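Local coordinates for glycosyl hydrolase family 2, TIM barrel domain protein (PDB 6DXU) that probably hydrolyses beta-D-glucuronides, releasing glucuronic acid, as a gut-bacterial beta-glucuronidase of glycoside hydrolase family 2, at residues H453-A456 with H457-D460; R469-F472 with C473-I476; I31-T34 with N35-Y39. All coordinates share one frame; numbering follows the deposited sequence.

Contact 1: residues H453-A456 with H457-D460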
# COMPACT_ATOMS: atom_id res chain seq x y z
N HIS D 453 -13.82 -25.46 -13.64
CA HIS D 453 -14.91 -26.30 -14.13
C HIS D 453 -16.21 -26.01 -13.39
O HIS D 453 -17.28 -25.89 -13.99
CB HIS D 453 -14.53 -27.78 -13.99
CG HIS D 453 -15.66 -28.74 -14.25
ND1 HIS D 453 -15.97 -29.20 -15.51
CD2 HIS D 453 -16.55 -29.33 -13.41
CE1 HIS D 453 -17.00 -30.02 -15.44
NE2 HIS D 453 -17.37 -30.12 -14.18
N ASP D 454 -16.12 -25.93 -12.06
CA ASP D 454 -17.32 -25.67 -11.27
C ASP D 454 -17.90 -24.30 -11.60
O ASP D 454 -19.12 -24.13 -11.67
CB ASP D 454 -17.01 -25.76 -9.78
CG ASP D 454 -16.72 -27.18 -9.33
OD1 ASP D 454 -17.07 -28.12 -10.07
OD2 ASP D 454 -16.14 -27.35 -8.23
N MET D 455 -17.03 -23.30 -11.81
CA MET D 455 -17.52 -21.97 -12.15
C MET D 455 -18.22 -21.97 -13.51
O MET D 455 -19.27 -21.33 -13.66
CB MET D 455 -16.37 -20.96 -12.13
CG MET D 455 -16.79 -19.52 -12.43
SD MET D 455 -15.38 -18.37 -12.50
CE MET D 455 -14.24 -19.29 -11.51
N ALA D 456 -17.64 -22.65 -14.50
CA ALA D 456 -18.29 -22.71 -15.82
C ALA D 456 -19.69 -23.30 -15.72
O ALA D 456 -20.63 -22.77 -16.32
CB ALA D 456 -17.44 -23.52 -16.79
N HIS D 457 -19.83 -24.39 -14.98
CA HIS D 457 -21.15 -25.02 -14.84
C HIS D 457 -22.09 -24.18 -13.99
O HIS D 457 -23.30 -24.18 -14.24
CB HIS D 457 -21.00 -26.44 -14.30
CG HIS D 457 -20.65 -27.43 -15.37
ND1 HIS D 457 -21.60 -27.96 -16.21
CD2 HIS D 457 -19.46 -27.90 -15.80
CE1 HIS D 457 -21.02 -28.76 -17.09
NE2 HIS D 457 -19.72 -28.73 -16.86
N ARG D 458 -21.54 -23.44 -13.01
CA ARG D 458 -22.36 -22.51 -12.25
C ARG D 458 -22.89 -21.41 -13.17
O ARG D 458 -24.07 -21.06 -13.11
CB ARG D 458 -21.52 -21.92 -11.10
CG ARG D 458 -22.00 -22.16 -9.67
CD ARG D 458 -20.87 -22.39 -8.61
NE ARG D 458 -19.51 -21.90 -8.91
CZ ARG D 458 -18.40 -22.51 -8.46
NH1 ARG D 458 -18.52 -23.61 -7.72
NH2 ARG D 458 -17.18 -22.02 -8.73
N LEU D 459 -22.05 -20.91 -14.07
CA LEU D 459 -22.46 -19.82 -14.95
C LEU D 459 -23.33 -20.30 -16.11
O LEU D 459 -24.24 -19.59 -16.55
CB LEU D 459 -21.22 -19.11 -15.49
CG LEU D 459 -20.47 -18.28 -14.45
CD1 LEU D 459 -19.16 -17.74 -15.02
CD2 LEU D 459 -21.38 -17.14 -13.99
N ASP D 460 -23.05 -21.49 -16.66
CA ASP D 460 -23.71 -21.91 -17.90
C ASP D 460 -23.64 -23.44 -17.96
O ASP D 460 -22.70 -23.99 -18.53
CB ASP D 460 -23.04 -21.29 -19.11
CG ASP D 460 -23.63 -21.78 -20.42
OD1 ASP D 460 -24.78 -22.29 -20.42
OD2 ASP D 460 -22.93 -21.66 -21.45
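The last turn of helix 442-459, in the TIM barrel domain, pairs residues 453-456 with 457-460 through i to i+4 bonds, His457 N to His453 O and Arg458 N to Asp454 O first, Leu459 N to Met455 O next, and Asp460 N to Ala456 O (2.8 Å) last. Asp460 is where the chain leaves helical geometry. On one flank the imidazoles of His453 and His457 meet obliquely, with planes at 52° and centroids 4.5 Å apart: CD2 of His457 lies over one face of the His453 ring, toward its rim, 3.3 Å from CE1 of His453. Both rings are fixed from outside, His453 ND1 by Thr465 and His457 NE2 by Asp478; imidazole suits both places because it offers a flat group for packing and ring nitrogens for hydrogen bonds. On another flank, as modelled, Arg458 bends back along the helix and its guanidinium lies over the Asp454-Met455 peptide, though the placing of NH1 is less sure; it appears to pair with Asp264 of the second subunit, whose backbone N also bonds Asp454 OD2, while Lys450 pairs with OD1. Met455 and Leu459 run side by side, Met455 CG lying 3.9 Å from Leu459 CD1. This turn belongs to the beta-alpha-beta unit of strands 422-429 and 464-468: small Ala456 touches both Ile413 of helix 399-416 and Thr465 of strand 464-468, and Met455 and Leu459 rest on Arg406 and Ala410 of helix 399-416.

Contact 2: residues R469-F472 with C473-I476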
# COMPACT_ATOMS: atom_id res chain seq x y z
N ARG D 469 -4.57 -31.92 -23.29
CA ARG D 469 -3.28 -32.45 -22.83
C ARG D 469 -2.95 -32.03 -21.39
O ARG D 469 -2.07 -31.21 -21.12
CB ARG D 469 -2.13 -32.06 -23.77
CG ARG D 469 -0.97 -33.06 -23.64
CD ARG D 469 0.33 -32.50 -24.18
NE ARG D 469 1.09 -31.85 -23.11
CZ ARG D 469 2.34 -31.44 -23.24
NH1 ARG D 469 2.98 -31.62 -24.40
NH2 ARG D 469 2.96 -30.84 -22.23
N CYS D 470 -3.66 -32.66 -20.47
CA CYS D 470 -3.24 -32.66 -19.06
C CYS D 470 -3.85 -33.93 -18.46
O CYS D 470 -4.97 -33.90 -17.93
CB CYS D 470 -3.66 -31.40 -18.33
SG CYS D 470 -2.99 -31.33 -16.64
N GLU D 471 -3.13 -35.04 -18.60
CA GLU D 471 -3.72 -36.34 -18.27
C GLU D 471 -4.14 -36.42 -16.81
O GLU D 471 -5.18 -37.02 -16.49
CB GLU D 471 -2.73 -37.46 -18.61
CG GLU D 471 -3.37 -38.85 -18.53
CD GLU D 471 -2.54 -39.93 -19.20
OE1 GLU D 471 -1.30 -39.81 -19.19
OE2 GLU D 471 -3.14 -40.88 -19.76
N PHE D 472 -3.37 -35.81 -15.90
CA PHE D 472 -3.73 -35.89 -14.49
C PHE D 472 -4.93 -35.02 -14.12
O PHE D 472 -5.31 -34.99 -12.95
CB PHE D 472 -2.53 -35.57 -13.59
CG PHE D 472 -2.01 -34.15 -13.71
CD1 PHE D 472 -2.60 -33.11 -13.01
CD2 PHE D 472 -0.90 -33.88 -14.48
CE1 PHE D 472 -2.11 -31.81 -13.10
CE2 PHE D 472 -0.39 -32.58 -14.58
CZ PHE D 472 -1.00 -31.55 -13.90
N CYS D 473 -5.52 -34.31 -15.09
CA CYS D 473 -6.79 -33.62 -14.90
C CYS D 473 -7.90 -34.22 -15.77
O CYS D 473 -8.97 -33.60 -15.89
CB CYS D 473 -6.65 -32.13 -15.20
SG CYS D 473 -5.75 -31.15 -13.96
N ASN D 474 -7.69 -35.39 -16.39
CA ASN D 474 -8.69 -35.82 -17.37
C ASN D 474 -9.99 -36.32 -16.74
O ASN D 474 -10.94 -36.59 -17.48
CB ASN D 474 -8.10 -36.86 -18.34
CG ASN D 474 -7.85 -38.22 -17.70
OD1 ASN D 474 -7.97 -38.40 -16.48
ND2 ASN D 474 -7.45 -39.18 -18.52
N ASP D 475 -10.07 -36.42 -15.41
CA ASP D 475 -11.31 -36.78 -14.73
C ASP D 475 -12.15 -35.57 -14.35
O ASP D 475 -13.26 -35.74 -13.84
CB ASP D 475 -11.00 -37.59 -13.46
CG ASP D 475 -10.11 -36.81 -12.47
OD1 ASP D 475 -9.27 -36.01 -12.91
OD2 ASP D 475 -10.23 -37.00 -11.24
N ILE D 476 -11.65 -34.36 -14.57
CA ILE D 476 -12.33 -33.16 -14.08
C ILE D 476 -13.30 -32.60 -15.10
O ILE D 476 -14.45 -32.29 -14.78
CB ILE D 476 -11.28 -32.11 -13.66
CG1 ILE D 476 -10.60 -32.53 -12.35
CG2 ILE D 476 -11.92 -30.73 -13.49
CD1 ILE D 476 -9.36 -31.72 -12.01
O HOH W 1 -6.90 -37.92 -13.22
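Two backbone hydrogen bonds tighten the loop: Cys473 N reaches Cys470 O at 2.9 Å and Asn474 N reaches Glu471 O at 3.0 Å. Both span three residues, as in 3-10 geometry. The sulfur contacts come next. Cys470 SG lies over one face of the Phe472 ring, near its rim, while Cys473 SG approaches that ring obliquely, 3.8 Å from CE1. The two sulfurs are 3.9 Å apart, far too long for a disulfide; cysteine suits both buried places, being small and weakly polar. Phe472 holds CG between its backbone N and carbonyl carbon (chi1 64°), bringing its ring back beside Cys473 N. Among polar groups, Glu471 and Asn474 run alongside each other with their carboxylate and amide planes nearly perpendicular. A water bonds weakly to Phe472 O and to Asp475 OD1, and Arg446 grips these same two oxygens, so the carboxylate has a charged mate. The loop joins strands 464-468 and 479-481 of the barrel and leans on helix 442-459, with Phe472 against Lys442 and Ile445 and with Cys473 and Ile476 against Arg446.

Contact 3: residues I31-T34 with N35-Y39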
# COMPACT_ATOMS: atom_id res chain seq x y z
N ILE D 31 -19.15 3.82 -32.61
CA ILE D 31 -18.23 4.46 -33.55
C ILE D 31 -16.86 3.84 -33.37
O ILE D 31 -16.27 3.95 -32.28
CB ILE D 31 -18.20 5.98 -33.34
CG1 ILE D 31 -19.61 6.53 -33.52
CG2 ILE D 31 -17.20 6.62 -34.29
CD1 ILE D 31 -19.83 7.89 -32.90
N ARG D 32 -16.36 3.17 -34.41
CA ARG D 32 -15.00 2.65 -34.35
C ARG D 32 -14.01 3.82 -34.39
O ARG D 32 -14.04 4.63 -35.32
CB ARG D 32 -14.76 1.68 -35.50
CG ARG D 32 -15.37 0.33 -35.25
CD ARG D 32 -15.37 -0.52 -36.53
NE ARG D 32 -16.00 -1.81 -36.27
CZ ARG D 32 -16.18 -2.75 -37.19
NH1 ARG D 32 -15.76 -2.54 -38.43
NH2 ARG D 32 -16.77 -3.89 -36.87
N LEU D 33 -13.14 3.91 -33.40
CA LEU D 33 -12.13 4.96 -33.36
C LEU D 33 -10.90 4.44 -34.10
O LEU D 33 -10.04 3.79 -33.54
CB LEU D 33 -11.78 5.33 -31.92
CG LEU D 33 -12.95 5.86 -31.10
CD1 LEU D 33 -12.48 6.09 -29.64
CD2 LEU D 33 -13.40 7.18 -31.72
N THR D 34 -10.84 4.72 -35.40
CA THR D 34 -9.73 4.20 -36.19
C THR D 34 -8.73 5.26 -36.63
O THR D 34 -7.55 4.94 -36.76
CB THR D 34 -10.26 3.46 -37.42
OG1 THR D 34 -11.01 4.36 -38.23
CG2 THR D 34 -11.18 2.28 -36.98
N ASN D 35 -9.16 6.50 -36.82
CA ASN D 35 -8.30 7.52 -37.42
C ASN D 35 -7.72 8.49 -36.38
O ASN D 35 -8.24 8.64 -35.28
CB ASN D 35 -9.09 8.30 -38.46
CG ASN D 35 -9.51 7.44 -39.62
OD1 ASN D 35 -8.69 6.74 -40.22
ND2 ASN D 35 -10.80 7.45 -39.94
N ASN D 36 -6.62 9.15 -36.76
CA ASN D 36 -6.06 10.26 -35.98
C ASN D 36 -5.50 9.80 -34.64
O ASN D 36 -5.68 10.46 -33.61
CB ASN D 36 -7.09 11.37 -35.79
CG ASN D 36 -7.61 11.89 -37.13
OD1 ASN D 36 -6.83 12.15 -38.04
ND2 ASN D 36 -8.92 11.98 -37.27
N TRP D 37 -4.81 8.67 -34.65
CA TRP D 37 -4.09 8.17 -33.49
C TRP D 37 -2.59 8.30 -33.70
O TRP D 37 -2.11 8.27 -34.84
CB TRP D 37 -4.43 6.71 -33.21
CG TRP D 37 -5.81 6.51 -32.63
CD1 TRP D 37 -6.97 6.33 -33.31
CD2 TRP D 37 -6.14 6.44 -31.23
NE1 TRP D 37 -8.02 6.17 -32.44
CE2 TRP D 37 -7.54 6.22 -31.15
CE3 TRP D 37 -5.40 6.55 -30.05
CZ2 TRP D 37 -8.21 6.10 -29.93
CZ3 TRP D 37 -6.07 6.43 -28.83
CH2 TRP D 37 -7.45 6.21 -28.78
N GLU D 38 -1.85 8.42 -32.60
CA GLU D 38 -0.40 8.31 -32.62
C GLU D 38 0.05 7.26 -31.61
O GLU D 38 -0.57 7.07 -30.56
CB GLU D 38 0.25 9.63 -32.30
CG GLU D 38 -0.04 10.70 -33.34
CD GLU D 38 0.45 12.06 -32.89
OE1 GLU D 38 1.54 12.47 -33.34
OE2 GLU D 38 -0.24 12.70 -32.06
N TYR D 39 1.16 6.60 -31.93
CA TYR D 39 1.66 5.47 -31.17
C TYR D 39 3.10 5.74 -30.76
O TYR D 39 3.90 6.21 -31.57
CB TYR D 39 1.60 4.19 -32.01
CG TYR D 39 2.48 3.06 -31.51
CD1 TYR D 39 2.25 2.48 -30.29
CD2 TYR D 39 3.52 2.56 -32.29
CE1 TYR D 39 3.04 1.45 -29.82
CE2 TYR D 39 4.31 1.52 -31.84
CZ TYR D 39 4.06 0.97 -30.59
OH TYR D 39 4.83 -0.06 -30.10
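Trp37 turns its indole back on the chain that precedes it, and NE1 meets Leu33 O at 3.3 Å in a weak hydrogen bond, bent to 125° at the hydrogen. The torsions put it there: CG stands anti to the carbonyl carbon (chi1 -73°) and the ring is set almost square to the CA-CB-CG plane (chi2 89°). CB of Leu33 then lies at the indole edge, in its plane, 3.9 Å from Trp37 NE1, while Thr34 O lies at the ring edge, 3.8 Å from Trp37 CD1. The contact spans the connection between strand 30-32 and strand 37-41, which belong to two different antiparallel sheets in the N-terminal, sugar-binding-type part of this family 2 enzyme. Tryptophan suits the buried spot, offering a broad apolar surface to Leu194, Val68 and Tyr93 and one N-H for a backbone carbonyl. With an alanine here, Leu33 O would probably lose its indole donor, and a gap would be likely to open beside Leu33 CB and Leu194. Round the bend, Thr34 and Asn35 point the same way, Thr34 OG1 lying 3.5 Å from Asn35 ND2; short polar side chains fit this exposed turn. Asn36 O is hydrogen-bonded by Thr95 OG1 of strand 90-97.

Overall arrangement
From the N terminus, contact 3 comes first, closing the short bend between strand 30-32 and strand 37-41 and so linking two antiparallel sheets. Some 410 residues later contact 1 closes the end of helix 442-459, and strand 464-468 then leads into the loop of contact 2. The three follow in series; none nests within or crosses another. Contacts 1 and 2, with centres 18 Å apart, touch where His453 CE1 packs 3.5 Å from Ile476 O, and both meet the second subunit, so this edge of the TIM barrel lies at a subunit interface. Contact 3 stands apart, its centre about 38 Å from that of contact 1 and 44 Å from that of contact 2.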